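Local coordinates for ATP:cob(I)alamin adenosyltransferase, putative (Burkholderia thailandensis, PDB 2ZHZ), which probably transfers the adenosyl group of ATP to the cobalt of reduced cobalamin, yielding adenosylcobalamin and triphosphate, and works as a homotrimer, at residues T18-G21 against R25-K28; I33-D38 against G74-P79; R133-L138 against E142-A147. One frame throughout, in Å; residues are numbered along the deposited sequence.

Contact 1: residues T18-G21 against R25-K28; sequences TGLG and RVRK. With ATP (adenosine-5'-triphosphate), chain G.
Thr18 and Val26 face each other as an antiparallel hydrogen-bonded pair, with Thr18 N 2.8 Å from Val26 O and Val26 N 2.9 Å from Thr18 O. One residue further on, Gly19 and Arg25 form a non-hydrogen-bonded pair whose CA atoms lie 4.3 Å apart. Arg25 bends at chi3 and lays one guanidinium face over Thr18 C, offset toward the rim of the group, while its NH2 is hydrogen-bonded to Thr17 OG1. The strands 17-19 and 25-27 make a two-stranded beta hairpin, and in this trimeric adenosyltransferase the hairpin forms one wall of the ATP pocket. Lys28, just past the second strand, reaches along that wall. From CB its chain runs fully extended, with CG 4.1 Å from Thr18 CB. CD then passes the adenine at 4.0 Å from N7 of ATP, and CE comes within 3.3 Å of O1B of ATP, with Thr18 CB off to one side. At the tip, NZ donates to the beta-phosphate oxygen O1B of ATP at 2.7 Å. The same NZ is also hydrogen-bonded to Gly13 O and makes a salt bridge to Glu132 of the second subunit, which would offset part of its charge. Thr18 holds another oxygen of that phosphate: with OG1 anti to the backbone N (chi1 -171°), the hydroxyl donates to O2B of ATP at 3.1 Å. Gly19 O accepts from the ribose O3' and, weakly, from O2'. Beside Thr18 CG2, the Val26 side chain meets Leu20 at about a right angle, CG1 against CD1, and both rest on Ile33 of helix 31-50.

Contact 2: residues I33-D38 against G74-P79; sequences IAAIGD and GELCIP. With ATP (adenosine-5'-triphosphate), chain G.
Two helices of the bundle that makes up this subunit, 31-50 and 56-77, meet here through a small apolar patch with no hydrogen bond between the segments. Ile36 takes part in two of the three side-chain pairs. It and Leu76 run alongside one another, pointing opposite ways, with Ile36 CG1 3.6 Å from Leu76 CB. Chi1 of Ile36 (-71°) sets CG1 beside that CB, and a nearly trans chi2 (165°) carries CD1 on to the last turn of the other helix, where it ends 3.6 Å from Cys77 SG. Leu76 in turn sends CD1 across to Ala35, 4.1 Å from its CB. Around the helix from this patch, Ile33 and Gly37 line the adenine: Ile33 CG2 is 3.5 Å from C2 of ATP, and Gly37 CA lies 3.9 Å from the same carbon. One helix thus packs against its neighbour and borders the nucleotide as well. Helix 56-77 ends at this point, and Leu76 O takes a hydrogen bond from Arg32 NH1 near the start of helix 31-50. Leu76 also packs on Leu138 of helix 116-141 and on Leu144 in the loop beyond it, while the backbone of Cys77 bonds to Gly21, just past strand 17-19.

Contact 3: residues R133-L138 against E142-A147; sequences RSIVAL and EPLNAA. With ATP (adenosine-5'-triphosphate), chain H.
Leu144 presses its CD2 methyl against the side of helix 116-141, 4.1 Å from both Ile135 CG2 and Leu138 CD2. This is the apolar, inward part of the contact, set against two buried residues: Leu144 crosses each of the two side chains at about a right angle, and the same methyl, Leu144 CD2, is 3.9 Å from Ile135 O. Its CG is anti to the backbone N (chi1 -164°), which carries the branch in towards the helix.

The other end, at Glu142, is more polar and lies next to the exposed Pro143, which turns away from the helix. Glu142 N makes a weak, bent bond to Leu138 O (2.9 Å, 125° at the hydrogen), an oxygen that also accepts from Ser141 OG. The carboxylate lies beside a methyl, with Glu142 OE2 3.2 Å from Leu138 CD1, while OE1 makes a salt bridge to Arg32.

At the far end of the helical segment Arg133 serves another site. Its chain bends at chi3 (-62°), and NH1 donates to adenine N1 of an ATP at 2.8 Å; that nucleotide's phosphates are held by Thr18 and Lys28 of the third subunit. The 142-147 loop leads into helix 147-169, whose Val152 touches Ile135, whereas Leu138 and Leu144 both pack on Leu76 of helix 56-77 and on Arg32 of helix 31-50.

Contact 2 is the most buried of the three and wholly apolar between its segments; contacts 1 and 3 are partly buried and mix backbone bonding with packing. Contacts 1 and 2 share one ATP: the hairpin supplies phosphate and ribose partners, helix 31-50 an apolar border to the adenine. They also touch each other directly. Contact 3 adjoins contact 2 through probable hydrogen bonds of Asp38 with Ser134 and Glu75 with Asn145, but does not touch contact 1 within the chain. Its Arg133 reads the adenine of a different ATP, at a subunit interface, so each nucleotide is gripped by two chains.

Contact 1: residues T18-G21 against R25-K28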
loop_
_atom_site.group_PDB
_atom_site.type_symbol
_atom_site.label_atom_id
_atom_site.label_comp_id
_atom_site.label_asym_id
_atom_site.label_seq_id
_atom_site.Cartn_x
_atom_site.Cartn_y
_atom_site.Cartn_z
ATOM N N THR B 18 5.150 -17.639 -12.458
ATOM C CA THR B 18 3.789 -17.403 -12.917
ATOM C C THR B 18 3.819 -17.218 -14.431
ATOM O O THR B 18 4.888 -17.075 -15.025
ATOM C CB THR B 18 3.173 -16.154 -12.243
ATOM O OG1 THR B 18 1.778 -16.084 -12.555
ATOM C CG2 THR B 18 3.863 -14.883 -12.727
ATOM N N GLY B 19 2.650 -17.232 -15.057
ATOM C CA GLY B 19 2.604 -17.077 -16.498
ATOM C C GLY B 19 2.065 -15.741 -16.961
ATOM O O GLY B 19 1.263 -15.112 -16.273
ATOM N N LEU B 20 2.524 -15.304 -18.128
ATOM C CA LEU B 20 2.074 -14.054 -18.719
ATOM C C LEU B 20 1.027 -14.392 -19.776
ATOM O O LEU B 20 0.898 -15.549 -20.177
ATOM C CB LEU B 20 3.250 -13.313 -19.355
ATOM C CG LEU B 20 4.294 -12.786 -18.366
ATOM C CD1 LEU B 20 5.464 -12.182 -19.121
ATOM C CD2 LEU B 20 3.648 -11.753 -17.455
ATOM N N GLY B 21 0.287 -13.383 -20.221
ATOM C CA GLY B 21 -0.755 -13.596 -21.213
ATOM C C GLY B 21 -0.338 -14.181 -22.552
ATOM O O GLY B 21 -1.184 -14.676 -23.300
ATOM N N ARG B 25 6.614 -17.794 -19.117
ATOM C CA ARG B 25 6.676 -17.881 -17.662
ATOM C C ARG B 25 7.791 -17.012 -17.119
ATOM O O ARG B 25 8.848 -16.881 -17.736
ATOM C CB ARG B 25 6.924 -19.312 -17.198
ATOM C CG ARG B 25 5.746 -20.237 -17.360
ATOM C CD ARG B 25 5.922 -21.470 -16.487
ATOM N NE ARG B 25 5.577 -21.215 -15.090
ATOM C CZ ARG B 25 4.354 -20.906 -14.670
ATOM N NH1 ARG B 25 3.356 -20.806 -15.542
ATOM N NH2 ARG B 25 4.123 -20.710 -13.380
ATOM N N VAL B 26 7.550 -16.427 -15.953
ATOM C CA VAL B 26 8.535 -15.573 -15.309
ATOM C C VAL B 26 8.468 -15.799 -13.809
ATOM O O VAL B 26 7.459 -16.281 -13.296
ATOM C CB VAL B 26 8.266 -14.084 -15.602
ATOM C CG1 VAL B 26 8.385 -13.820 -17.097
ATOM C CG2 VAL B 26 6.878 -13.698 -15.104
ATOM N N ARG B 27 9.550 -15.473 -13.107
ATOM C CA ARG B 27 9.575 -15.636 -11.662
ATOM C C ARG B 27 8.714 -14.511 -11.104
ATOM O O ARG B 27 8.639 -13.435 -11.694
ATOM C CB ARG B 27 11.012 -15.545 -11.138
ATOM C CG ARG B 27 11.212 -16.249 -9.807
ATOM C CD ARG B 27 12.686 -16.494 -9.529
ATOM N NE ARG B 27 13.402 -15.259 -9.240
ATOM C CZ ARG B 27 14.723 -15.171 -9.145
ATOM N NH1 ARG B 27 15.474 -16.251 -9.326
ATOM N NH2 ARG B 27 15.294 -14.009 -8.855
ATOM N N LYS B 28 8.061 -14.752 -9.973
ATOM C CA LYS B 28 7.178 -13.742 -9.403
ATOM C C LYS B 28 7.831 -12.440 -8.958
ATOM O O LYS B 28 7.134 -11.451 -8.724
ATOM C CB LYS B 28 6.357 -14.355 -8.267
ATOM C CG LYS B 28 5.232 -15.230 -8.801
ATOM C CD LYS B 28 4.517 -16.013 -7.720
ATOM C CE LYS B 28 3.359 -16.788 -8.327
ATOM N NZ LYS B 28 2.615 -17.581 -7.314
HETATM P PG ATP G . -1.802 -20.370 -8.618
HETATM O O1G ATP G . -0.577 -20.933 -7.935
HETATM O O2G ATP G . -2.756 -21.411 -9.127
HETATM O O3G ATP G . -2.586 -19.431 -7.722
HETATM P PB ATP G . -0.238 -18.262 -9.971
HETATM O O1B ATP G . 0.267 -17.943 -8.599
HETATM O O2B ATP G . 0.817 -18.548 -11.018
HETATM O O3B ATP G . -1.303 -19.523 -9.939
HETATM P PA ATP G . -2.463 -16.386 -9.789
HETATM O O1A ATP G . -2.121 -16.037 -8.379
HETATM O O2A ATP G . -3.668 -17.266 -10.080
HETATM O O3A ATP G . -1.155 -17.036 -10.543
HETATM O "O5'" ATP G . -2.638 -14.982 -10.548
HETATM C "C5'" ATP G . -2.923 -14.929 -11.933
HETATM C "C4'" ATP G . -2.220 -13.736 -12.594
HETATM O "O4'" ATP G . -1.744 -12.761 -11.637
HETATM C "C3'" ATP G . -1.031 -14.176 -13.441
HETATM O "O3'" ATP G . -1.296 -13.952 -14.834
HETATM C "C2'" ATP G . 0.170 -13.392 -12.931
HETATM O "O2'" ATP G . 0.750 -12.607 -13.987
HETATM C "C1'" ATP G . -0.334 -12.515 -11.788
HETATM N N9 ATP G . 0.388 -12.797 -10.492
HETATM C C8 ATP G . 0.595 -14.018 -9.927
HETATM N N7 ATP G . 1.278 -13.924 -8.761
HETATM C C5 ATP G . 1.528 -12.624 -8.544
HETATM C C6 ATP G . 2.217 -11.812 -7.487
HETATM N N6 ATP G . 2.788 -12.413 -6.404
HETATM N N1 ATP G . 2.258 -10.441 -7.645
HETATM C C2 ATP G . 1.695 -9.816 -8.722
HETATM N N3 ATP G . 1.052 -10.496 -9.719
HETATM C C4 ATP G . 0.939 -11.874 -9.690
#

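Contact 2: residues I33-D38 against G74-P79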
loop_
_atom_site.group_PDB
_atom_site.type_symbol
_atom_site.label_atom_id
_atom_site.label_comp_id
_atom_site.label_asym_id
_atom_site.label_seq_id
_atom_site.Cartn_x
_atom_site.Cartn_y
_atom_site.Cartn_z
ATOM N N ILE B 33 6.096 -8.460 -13.208
ATOM C CA ILE B 33 5.108 -8.939 -12.251
ATOM C C ILE B 33 4.937 -7.916 -11.129
ATOM O O ILE B 33 3.841 -7.739 -10.603
ATOM C CB ILE B 33 5.527 -10.311 -11.659
ATOM C CG1 ILE B 33 5.651 -11.337 -12.792
ATOM C CG2 ILE B 33 4.501 -10.786 -10.643
ATOM C CD1 ILE B 33 4.391 -11.476 -13.640
ATOM N N ALA B 34 6.023 -7.243 -10.772
ATOM C CA ALA B 34 5.974 -6.221 -9.734
ATOM C C ALA B 34 5.110 -5.043 -10.190
ATOM O O ALA B 34 4.307 -4.517 -9.417
ATOM C CB ALA B 34 7.384 -5.737 -9.405
ATOM N N ALA B 35 5.277 -4.621 -11.442
ATOM C CA ALA B 35 4.491 -3.503 -11.958
ATOM C C ALA B 35 3.012 -3.890 -12.007
ATOM O O ALA B 35 2.146 -3.114 -11.604
ATOM C CB ALA B 35 4.987 -3.106 -13.349
ATOM N N ILE B 36 2.721 -5.091 -12.496
ATOM C CA ILE B 36 1.338 -5.559 -12.550
ATOM C C ILE B 36 0.762 -5.526 -11.136
ATOM O O ILE B 36 -0.386 -5.130 -10.929
ATOM C CB ILE B 36 1.249 -7.006 -13.078
ATOM C CG1 ILE B 36 1.584 -7.041 -14.570
ATOM C CG2 ILE B 36 -0.142 -7.574 -12.817
ATOM C CD1 ILE B 36 1.876 -8.433 -15.101
ATOM N N GLY B 37 1.574 -5.936 -10.165
ATOM C CA GLY B 37 1.125 -5.959 -8.782
ATOM C C GLY B 37 0.790 -4.591 -8.216
ATOM O O GLY B 37 -0.247 -4.418 -7.568
ATOM N N ASP B 38 1.666 -3.619 -8.447
ATOM C CA ASP B 38 1.439 -2.269 -7.948
ATOM C C ASP B 38 0.202 -1.642 -8.583
ATOM O O ASP B 38 -0.510 -0.882 -7.935
ATOM C CB ASP B 38 2.652 -1.378 -8.204
ATOM C CG ASP B 38 3.814 -1.684 -7.276
ATOM O OD1 ASP B 38 3.585 -2.258 -6.187
ATOM O OD2 ASP B 38 4.959 -1.335 -7.635
ATOM N N GLY B 74 -3.669 -5.493 -17.848
ATOM C CA GLY B 74 -3.769 -6.495 -18.894
ATOM C C GLY B 74 -2.702 -6.266 -19.945
ATOM O O GLY B 74 -2.152 -7.217 -20.504
ATOM N N GLU B 75 -2.405 -4.999 -20.219
ATOM C CA GLU B 75 -1.383 -4.661 -21.201
ATOM C C GLU B 75 -0.012 -5.086 -20.684
ATOM O O GLU B 75 0.848 -5.518 -21.455
ATOM C CB GLU B 75 -1.376 -3.156 -21.487
ATOM C CG GLU B 75 -0.347 -2.752 -22.534
ATOM C CD GLU B 75 -0.427 -1.286 -22.918
ATOM O OE1 GLU B 75 -1.546 -0.734 -22.926
ATOM O OE2 GLU B 75 0.625 -0.690 -23.230
ATOM N N LEU B 76 0.194 -4.955 -19.378
ATOM C CA LEU B 76 1.465 -5.347 -18.783
ATOM C C LEU B 76 1.584 -6.869 -18.755
ATOM O O LEU B 76 2.690 -7.406 -18.727
ATOM C CB LEU B 76 1.583 -4.790 -17.362
ATOM C CG LEU B 76 1.612 -3.263 -17.238
ATOM C CD1 LEU B 76 1.660 -2.859 -15.769
ATOM C CD2 LEU B 76 2.813 -2.713 -17.985
ATOM N N CYS B 77 0.440 -7.551 -18.761
ATOM C CA CYS B 77 0.389 -9.017 -18.732
ATOM C C CYS B 77 0.653 -9.651 -20.093
ATOM O O CYS B 77 1.140 -10.782 -20.181
ATOM C CB CYS B 77 -0.978 -9.495 -18.242
ATOM S SG CYS B 77 -1.316 -9.199 -16.500
ATOM N N ILE B 78 0.312 -8.929 -21.153
ATOM C CA ILE B 78 0.511 -9.431 -22.504
ATOM C C ILE B 78 1.527 -8.560 -23.230
ATOM O O ILE B 78 1.170 -7.562 -23.854
ATOM C CB ILE B 78 -0.810 -9.429 -23.287
ATOM C CG1 ILE B 78 -1.847 -10.266 -22.536
ATOM C CG2 ILE B 78 -0.583 -9.977 -24.690
ATOM C CD1 ILE B 78 -3.221 -10.270 -23.177
ATOM N N PRO B 79 2.814 -8.927 -23.149
ATOM C CA PRO B 79 3.887 -8.173 -23.802
ATOM C C PRO B 79 3.555 -7.842 -25.256
ATOM O O PRO B 79 3.116 -8.710 -26.014
ATOM C CB PRO B 79 5.084 -9.109 -23.679
ATOM C CG PRO B 79 4.827 -9.795 -22.371
ATOM C CD PRO B 79 3.352 -10.115 -22.461
HETATM P PG ATP G . -1.802 -20.370 -8.618
HETATM O O1G ATP G . -0.577 -20.933 -7.935
HETATM O O2G ATP G . -2.756 -21.411 -9.127
HETATM O O3G ATP G . -2.586 -19.431 -7.722
HETATM P PB ATP G . -0.238 -18.262 -9.971
HETATM O O1B ATP G . 0.267 -17.943 -8.599
HETATM O O2B ATP G . 0.817 -18.548 -11.018
HETATM O O3B ATP G . -1.303 -19.523 -9.939
HETATM P PA ATP G . -2.463 -16.386 -9.789
HETATM O O1A ATP G . -2.121 -16.037 -8.379
HETATM O O2A ATP G . -3.668 -17.266 -10.080
HETATM O O3A ATP G . -1.155 -17.036 -10.543
HETATM O "O5'" ATP G . -2.638 -14.982 -10.548
HETATM C "C5'" ATP G . -2.923 -14.929 -11.933
HETATM C "C4'" ATP G . -2.220 -13.736 -12.594
HETATM O "O4'" ATP G . -1.744 -12.761 -11.637
HETATM C "C3'" ATP G . -1.031 -14.176 -13.441
HETATM O "O3'" ATP G . -1.296 -13.952 -14.834
HETATM C "C2'" ATP G . 0.170 -13.392 -12.931
HETATM O "O2'" ATP G . 0.750 -12.607 -13.987
HETATM C "C1'" ATP G . -0.334 -12.515 -11.788
HETATM N N9 ATP G . 0.388 -12.797 -10.492
HETATM C C8 ATP G . 0.595 -14.018 -9.927
HETATM N N7 ATP G . 1.278 -13.924 -8.761
HETATM C C5 ATP G . 1.528 -12.624 -8.544
HETATM C C6 ATP G . 2.217 -11.812 -7.487
HETATM N N6 ATP G . 2.788 -12.413 -6.404
HETATM N N1 ATP G . 2.258 -10.441 -7.645
HETATM C C2 ATP G . 1.695 -9.816 -8.722
HETATM N N3 ATP G . 1.052 -10.496 -9.719
HETATM C C4 ATP G . 0.939 -11.874 -9.690
#

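Contact 3: residues R133-L138 against E142-A147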
loop_
_atom_site.group_PDB
_atom_site.type_symbol
_atom_site.label_atom_id
_atom_site.label_comp_id
_atom_site.label_asym_id
_atom_site.label_seq_id
_atom_site.Cartn_x
_atom_site.Cartn_y
_atom_site.Cartn_z
ATOM N N ARG B 133 6.656 4.264 -10.608
ATOM C CA ARG B 133 8.070 3.920 -10.480
ATOM C C ARG B 133 8.354 2.497 -10.961
ATOM O O ARG B 133 9.346 2.263 -11.647
ATOM C CB ARG B 133 8.542 4.101 -9.030
ATOM C CG ARG B 133 8.411 5.541 -8.530
ATOM C CD ARG B 133 9.184 5.775 -7.232
ATOM N NE ARG B 133 8.703 4.962 -6.115
ATOM C CZ ARG B 133 7.641 5.247 -5.364
ATOM N NH1 ARG B 133 6.921 6.336 -5.594
ATOM N NH2 ARG B 133 7.310 4.441 -4.363
ATOM N N SER B 134 7.484 1.549 -10.623
ATOM C CA SER B 134 7.695 0.169 -11.052
ATOM C C SER B 134 7.450 -0.008 -12.554
ATOM O O SER B 134 8.056 -0.869 -13.191
ATOM C CB SER B 134 6.819 -0.794 -10.232
ATOM O OG SER B 134 5.447 -0.462 -10.297
ATOM N N ILE B 135 6.573 0.814 -13.123
ATOM C CA ILE B 135 6.303 0.753 -14.554
ATOM C C ILE B 135 7.514 1.340 -15.290
ATOM O O ILE B 135 7.923 0.835 -16.336
ATOM C CB ILE B 135 5.022 1.543 -14.909
ATOM C CG1 ILE B 135 3.797 0.761 -14.429
ATOM C CG2 ILE B 135 4.953 1.801 -16.419
ATOM C CD1 ILE B 135 2.494 1.541 -14.504
ATOM N N VAL B 136 8.090 2.402 -14.734
ATOM C CA VAL B 136 9.267 3.027 -15.330
ATOM C C VAL B 136 10.451 2.060 -15.262
ATOM O O VAL B 136 11.269 1.988 -16.182
ATOM C CB VAL B 136 9.631 4.339 -14.596
ATOM C CG1 VAL B 136 11.008 4.826 -15.033
ATOM C CG2 VAL B 136 8.586 5.398 -14.894
ATOM N N ALA B 137 10.535 1.313 -14.164
ATOM C CA ALA B 137 11.610 0.345 -13.975
ATOM C C ALA B 137 11.474 -0.800 -14.973
ATOM O O ALA B 137 12.466 -1.287 -15.513
ATOM C CB ALA B 137 11.581 -0.198 -12.546
ATOM N N LEU B 138 10.242 -1.239 -15.206
ATOM C CA LEU B 138 9.996 -2.318 -16.147
ATOM C C LEU B 138 10.385 -1.876 -17.555
ATOM O O LEU B 138 10.994 -2.639 -18.306
ATOM C CB LEU B 138 8.521 -2.716 -16.126
ATOM C CG LEU B 138 8.083 -3.670 -17.245
ATOM C CD1 LEU B 138 8.862 -4.979 -17.143
ATOM C CD2 LEU B 138 6.588 -3.916 -17.149
ATOM N N GLU B 142 12.783 -3.634 -20.375
ATOM C CA GLU B 142 11.980 -4.281 -21.404
ATOM C C GLU B 142 11.251 -3.243 -22.248
ATOM O O GLU B 142 10.699 -2.281 -21.716
ATOM C CB GLU B 142 10.946 -5.209 -20.766
ATOM C CG GLU B 142 11.524 -6.347 -19.946
ATOM C CD GLU B 142 10.451 -7.305 -19.468
ATOM O OE1 GLU B 142 9.675 -7.788 -20.320
ATOM O OE2 GLU B 142 10.381 -7.578 -18.250
ATOM N N PRO B 143 11.242 -3.424 -23.580
ATOM C CA PRO B 143 10.555 -2.468 -24.455
ATOM C C PRO B 143 9.084 -2.391 -24.059
ATOM O O PRO B 143 8.384 -3.403 -24.031
ATOM C CB PRO B 143 10.766 -3.059 -25.849
ATOM C CG PRO B 143 10.872 -4.535 -25.580
ATOM C CD PRO B 143 11.748 -4.572 -24.350
ATOM N N LEU B 144 8.623 -1.186 -23.750
ATOM C CA LEU B 144 7.248 -0.990 -23.318
ATOM C C LEU B 144 6.679 0.265 -23.967
ATOM O O LEU B 144 7.424 1.183 -24.306
ATOM C CB LEU B 144 7.234 -0.839 -21.791
ATOM C CG LEU B 144 5.942 -0.977 -20.991
ATOM C CD1 LEU B 144 5.463 -2.420 -21.039
ATOM C CD2 LEU B 144 6.203 -0.559 -19.548
ATOM N N ASN B 145 5.364 0.302 -24.160
ATOM C CA ASN B 145 4.741 1.485 -24.739
ATOM C C ASN B 145 4.832 2.570 -23.673
ATOM O O ASN B 145 4.927 2.268 -22.484
ATOM C CB ASN B 145 3.271 1.228 -25.087
ATOM C CG ASN B 145 3.101 0.189 -26.179
ATOM O OD1 ASN B 145 3.775 0.240 -27.207
ATOM N ND2 ASN B 145 2.189 -0.752 -25.966
ATOM N N ALA B 146 4.806 3.828 -24.093
ATOM C CA ALA B 146 4.897 4.936 -23.152
ATOM C C ALA B 146 3.554 5.255 -22.490
ATOM O O ALA B 146 3.513 5.847 -21.413
ATOM C CB ALA B 146 5.437 6.173 -23.866
ATOM N N ALA B 147 2.462 4.849 -23.131
ATOM C CA ALA B 147 1.122 5.119 -22.617
ATOM C C ALA B 147 0.890 4.766 -21.140
ATOM O O ALA B 147 0.377 5.589 -20.380
ATOM C CB ALA B 147 0.083 4.424 -23.491
HETATM P PG ATP H . 4.681 15.964 -14.270
HETATM O O1G ATP H . 4.933 15.030 -15.417
HETATM O O2G ATP H . 4.293 17.344 -14.713
HETATM O O3G ATP H . 3.641 15.408 -13.337
HETATM P PB ATP H . 6.854 14.951 -12.686
HETATM O O1B ATP H . 6.135 13.647 -12.875
HETATM O O2B ATP H . 8.309 15.017 -13.079
HETATM O O3B ATP H . 6.056 16.148 -13.436
HETATM P PA ATP H . 5.394 15.547 -10.230
HETATM O O1A ATP H . 4.509 14.374 -10.471
HETATM O O2A ATP H . 4.843 16.944 -10.376
HETATM O O3A ATP H . 6.758 15.430 -11.134
HETATM O "O5'" ATP H . 5.984 15.376 -8.743
HETATM C "C5'" ATP H . 6.630 16.461 -8.083
HETATM C "C4'" ATP H . 7.889 15.981 -7.369
HETATM O "O4'" ATP H . 7.755 14.634 -6.851
HETATM C "C3'" ATP H . 9.116 16.013 -8.276
HETATM O "O3'" ATP H . 10.030 17.021 -7.829
HETATM C "C2'" ATP H . 9.691 14.604 -8.229
HETATM O "O2'" ATP H . 11.030 14.647 -7.714
HETATM C "C1'" ATP H . 8.791 13.774 -7.332
HETATM N N9 ATP H . 8.153 12.624 -8.070
HETATM C C8 ATP H . 7.707 12.621 -9.356
HETATM N N7 ATP H . 7.177 11.425 -9.703
HETATM C C5 ATP H . 7.275 10.622 -8.630
HETATM C C6 ATP H . 6.904 9.212 -8.299
HETATM N N6 ATP H . 6.309 8.422 -9.219
HETATM N N1 ATP H . 7.184 8.747 -7.033
HETATM C C2 ATP H . 7.786 9.531 -6.082
HETATM N N3 ATP H . 8.147 10.826 -6.322
HETATM C C4 ATP H . 7.922 11.415 -7.551
#